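Local coordinates for uncharacterized protein VP1736 (Vibrio parahaemolyticus, PDB 3LXQ), which is of unknown function but belongs to the sulfatase family, within the alkaline phosphatase clan of alpha/beta proteins, at residues G46-N50 / Q51-D55. Sequence-based numbering, arbitrary orientation.
Sequences GKMDN and QKMLD
M48, D49 and N50 meet K52, M53 and L54 where the loop after helix 41-45 turns into helix 50-61, a helix N-terminus with D49 at the N-cap. The backbone change is abrupt: M48 is extended (phi/psi -158°/140°), whereas N50 is already helical. D49 O starts the helical i to i+4 pattern by accepting M53 N at 2.9 Å, with an N-H...O angle of 170° and the donor almost in line with the carbonyl bond. N50 O repeats it with L54 N at 2.8 Å, equally straight at hydrogen, although this donor stands somewhat off the carbonyl plane. The D49 carboxylate makes no capping bond, so the part D49 plays in the helix start is the bond its carbonyl O accepts.

The side chain of M48, a selenomethionine, reaches forward over the first turn. Its CG lies anti to the backbone N and the chain stays extended through chi2, which puts SE 3.7 Å from M53 CB; the bend at chi3 then turns the terminal methyl toward K52. M48 and K52 cross at nearly a right angle, the methyl CE of M48 lying 3.7 Å from K52 CE. The lysine is fully extended, and its NZ forms a salt bridge with D426 on helix 422-441; its amino group stays 6.4 Å from D49 OD2, too far for a direct ion pair. M48 also touches D426 and L433, so its side chain packs between the new helix and helix 422-441. M53, likewise a selenomethionine, bends at chi2 and chi3 and, with N50, touches K437 and W443. Beside the first helical bond, M53 CB lies 3.3 Å from D49 O.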
ATOM      1  N   GLY A  46     -25.006   5.333  -7.792  1.00 56.12           N
ATOM      2  CA  GLY A  46     -26.357   5.064  -7.305  1.00 59.98           C
ATOM      3  C   GLY A  46     -26.422   4.995  -5.794  1.00 59.90           C
ATOM      4  O   GLY A  46     -25.408   4.804  -5.120  1.00 56.91           O
ATOM      5  N   LYS A  47     -27.632   5.151  -5.270  1.00 64.24           N
ATOM      6  CA  LYS A  47     -27.894   5.094  -3.836  1.00 65.21           C
ATOM      7  C   LYS A  47     -27.899   3.653  -3.331  1.00 64.41           C
ATOM      8  O   LYS A  47     -28.066   2.715  -4.112  1.00 65.09           O
ATOM      9  CB  LYS A  47     -29.240   5.762  -3.525  1.00 71.65           C
HETATM   10  N   MSE A  48     -27.687   3.500  -2.025  1.00 63.85           N
HETATM   11  CA  MSE A  48     -27.867   2.233  -1.310  1.00 64.60           C
HETATM   12  C   MSE A  48     -28.072   2.540   0.164  1.00 65.83           C
HETATM   13  O   MSE A  48     -27.414   3.415   0.715  1.00 64.46           O
HETATM   14  CB  MSE A  48     -26.650   1.314  -1.478  1.00 61.47           C
HETATM   15  CG  MSE A  48     -26.980  -0.171  -1.429  1.00 66.48           C
HETATM   16 SE   MSE A  48     -25.421  -1.346  -1.176  1.00 71.33          SE
HETATM   17  CE  MSE A  48     -25.724  -2.565  -2.664  1.00 72.24           C
ATOM     18  N   ASP A  49     -28.986   1.817   0.801  1.00 69.29           N
ATOM     19  CA  ASP A  49     -29.272   2.001   2.224  1.00 71.12           C
ATOM     20  C   ASP A  49     -28.030   1.693   3.038  1.00 67.80           C
ATOM     21  O   ASP A  49     -27.333   0.719   2.761  1.00 66.06           O
ATOM     22  CB  ASP A  49     -30.425   1.097   2.652  1.00 75.89           C
ATOM     23  CG  ASP A  49     -31.523   1.034   1.609  1.00 80.51           C
ATOM     24  OD1 ASP A  49     -32.706   1.026   2.003  1.00 86.73           O
ATOM     25  OD2 ASP A  49     -31.196   1.010   0.394  1.00 78.81           O
ATOM     26  N   ASN A  50     -27.752   2.538   4.026  1.00 68.31           N
ATOM     27  CA  ASN A  50     -26.587   2.371   4.885  1.00 66.91           C
ATOM     28  C   ASN A  50     -26.478   0.959   5.453  1.00 67.49           C
ATOM     29  O   ASN A  50     -25.397   0.366   5.467  1.00 66.44           O
ATOM     30  CB  ASN A  50     -26.610   3.389   6.025  1.00 69.57           C
ATOM     31  CG  ASN A  50     -26.065   4.745   5.615  1.00 69.87           C
ATOM     32  OD1 ASN A  50     -25.954   5.064   4.427  1.00 68.93           O
ATOM     33  ND2 ASN A  50     -25.718   5.556   6.608  1.00 73.72           N
ATOM     34  N   GLN A  51     -27.615   0.431   5.904  1.00 58.44           N
ATOM     35  CA  GLN A  51     -27.694  -0.904   6.481  1.00 55.71           C
ATOM     36  C   GLN A  51     -27.284  -1.987   5.493  1.00 51.61           C
ATOM     37  O   GLN A  51     -26.365  -2.754   5.774  1.00 47.91           O
ATOM     38  CB  GLN A  51     -29.109  -1.184   6.990  1.00 59.17           C
ATOM     39  CG  GLN A  51     -29.192  -2.392   7.901  1.00 58.39           C
ATOM     40  CD  GLN A  51     -28.990  -2.033   9.365  1.00 62.17           C
ATOM     41  OE1 GLN A  51     -29.909  -2.169  10.180  1.00 63.95           O
ATOM     42  NE2 GLN A  51     -27.791  -1.561   9.705  1.00 61.52           N
ATOM     43  N   LYS A  52     -27.969  -2.050   4.350  1.00 53.15           N
ATOM     44  CA  LYS A  52     -27.629  -3.001   3.291  1.00 50.76           C
ATOM     45  C   LYS A  52     -26.140  -2.894   2.886  1.00 48.02           C
ATOM     46  O   LYS A  52     -25.438  -3.903   2.789  1.00 43.95           O
ATOM     47  CB  LYS A  52     -28.544  -2.817   2.068  1.00 53.55           C
ATOM     48  CG  LYS A  52     -28.216  -3.760   0.912  1.00 51.47           C
ATOM     49  CD  LYS A  52     -29.166  -3.625  -0.253  1.00 55.44           C
ATOM     50  CE  LYS A  52     -28.656  -4.448  -1.431  1.00 54.12           C
ATOM     51  NZ  LYS A  52     -29.541  -4.339  -2.624  1.00 59.26           N
HETATM   52  N   MSE A  53     -25.676  -1.663   2.685  1.00 50.25           N
HETATM   53  CA  MSE A  53     -24.295  -1.383   2.317  1.00 49.02           C
HETATM   54  C   MSE A  53     -23.285  -1.886   3.368  1.00 45.46           C
HETATM   55  O   MSE A  53     -22.375  -2.673   3.039  1.00 42.01           O
HETATM   56  CB  MSE A  53     -24.140   0.122   2.016  1.00 53.58           C
HETATM   57  CG  MSE A  53     -22.810   0.537   1.413  1.00 55.94           C
HETATM   58 SE   MSE A  53     -21.502   0.971   2.807  1.00 65.94          SE
HETATM   59  CE  MSE A  53     -22.137   2.764   3.215  1.00 65.09           C
ATOM     60  N   LEU A  54     -23.452  -1.458   4.619  1.00 46.05           N
ATOM     61  CA  LEU A  54     -22.567  -1.891   5.696  1.00 43.76           C
ATOM     62  C   LEU A  54     -22.534  -3.407   5.868  1.00 41.29           C
ATOM     63  O   LEU A  54     -21.477  -3.981   6.138  1.00 38.42           O
ATOM     64  CB  LEU A  54     -22.945  -1.250   7.034  1.00 46.61           C
ATOM     65  CG  LEU A  54     -22.260   0.034   7.510  1.00 49.08           C
ATOM     66  CD1 LEU A  54     -21.001   0.350   6.700  1.00 47.21           C
ATOM     67  CD2 LEU A  54     -23.221   1.206   7.490  1.00 54.09           C
ATOM     68  N   ASP A  55     -23.692  -4.049   5.731  1.00 42.18           N
ATOM     69  CA  ASP A  55     -23.763  -5.493   5.895  1.00 40.42           C
ATOM     70  C   ASP A  55     -22.933  -6.197   4.841  1.00 37.80           C
ATOM     71  O   ASP A  55     -22.176  -7.115   5.161  1.00 35.91           O
ATOM     72  CB  ASP A  55     -25.219  -5.990   5.885  1.00 42.15           C
ATOM     73  CG  ASP A  55     -25.967  -5.620   7.146  1.00 45.51           C
ATOM     74  OD1 ASP A  55     -25.321  -5.175   8.122  1.00 47.25           O
ATOM     75  OD2 ASP A  55     -27.205  -5.773   7.163  1.00 47.75           O
TER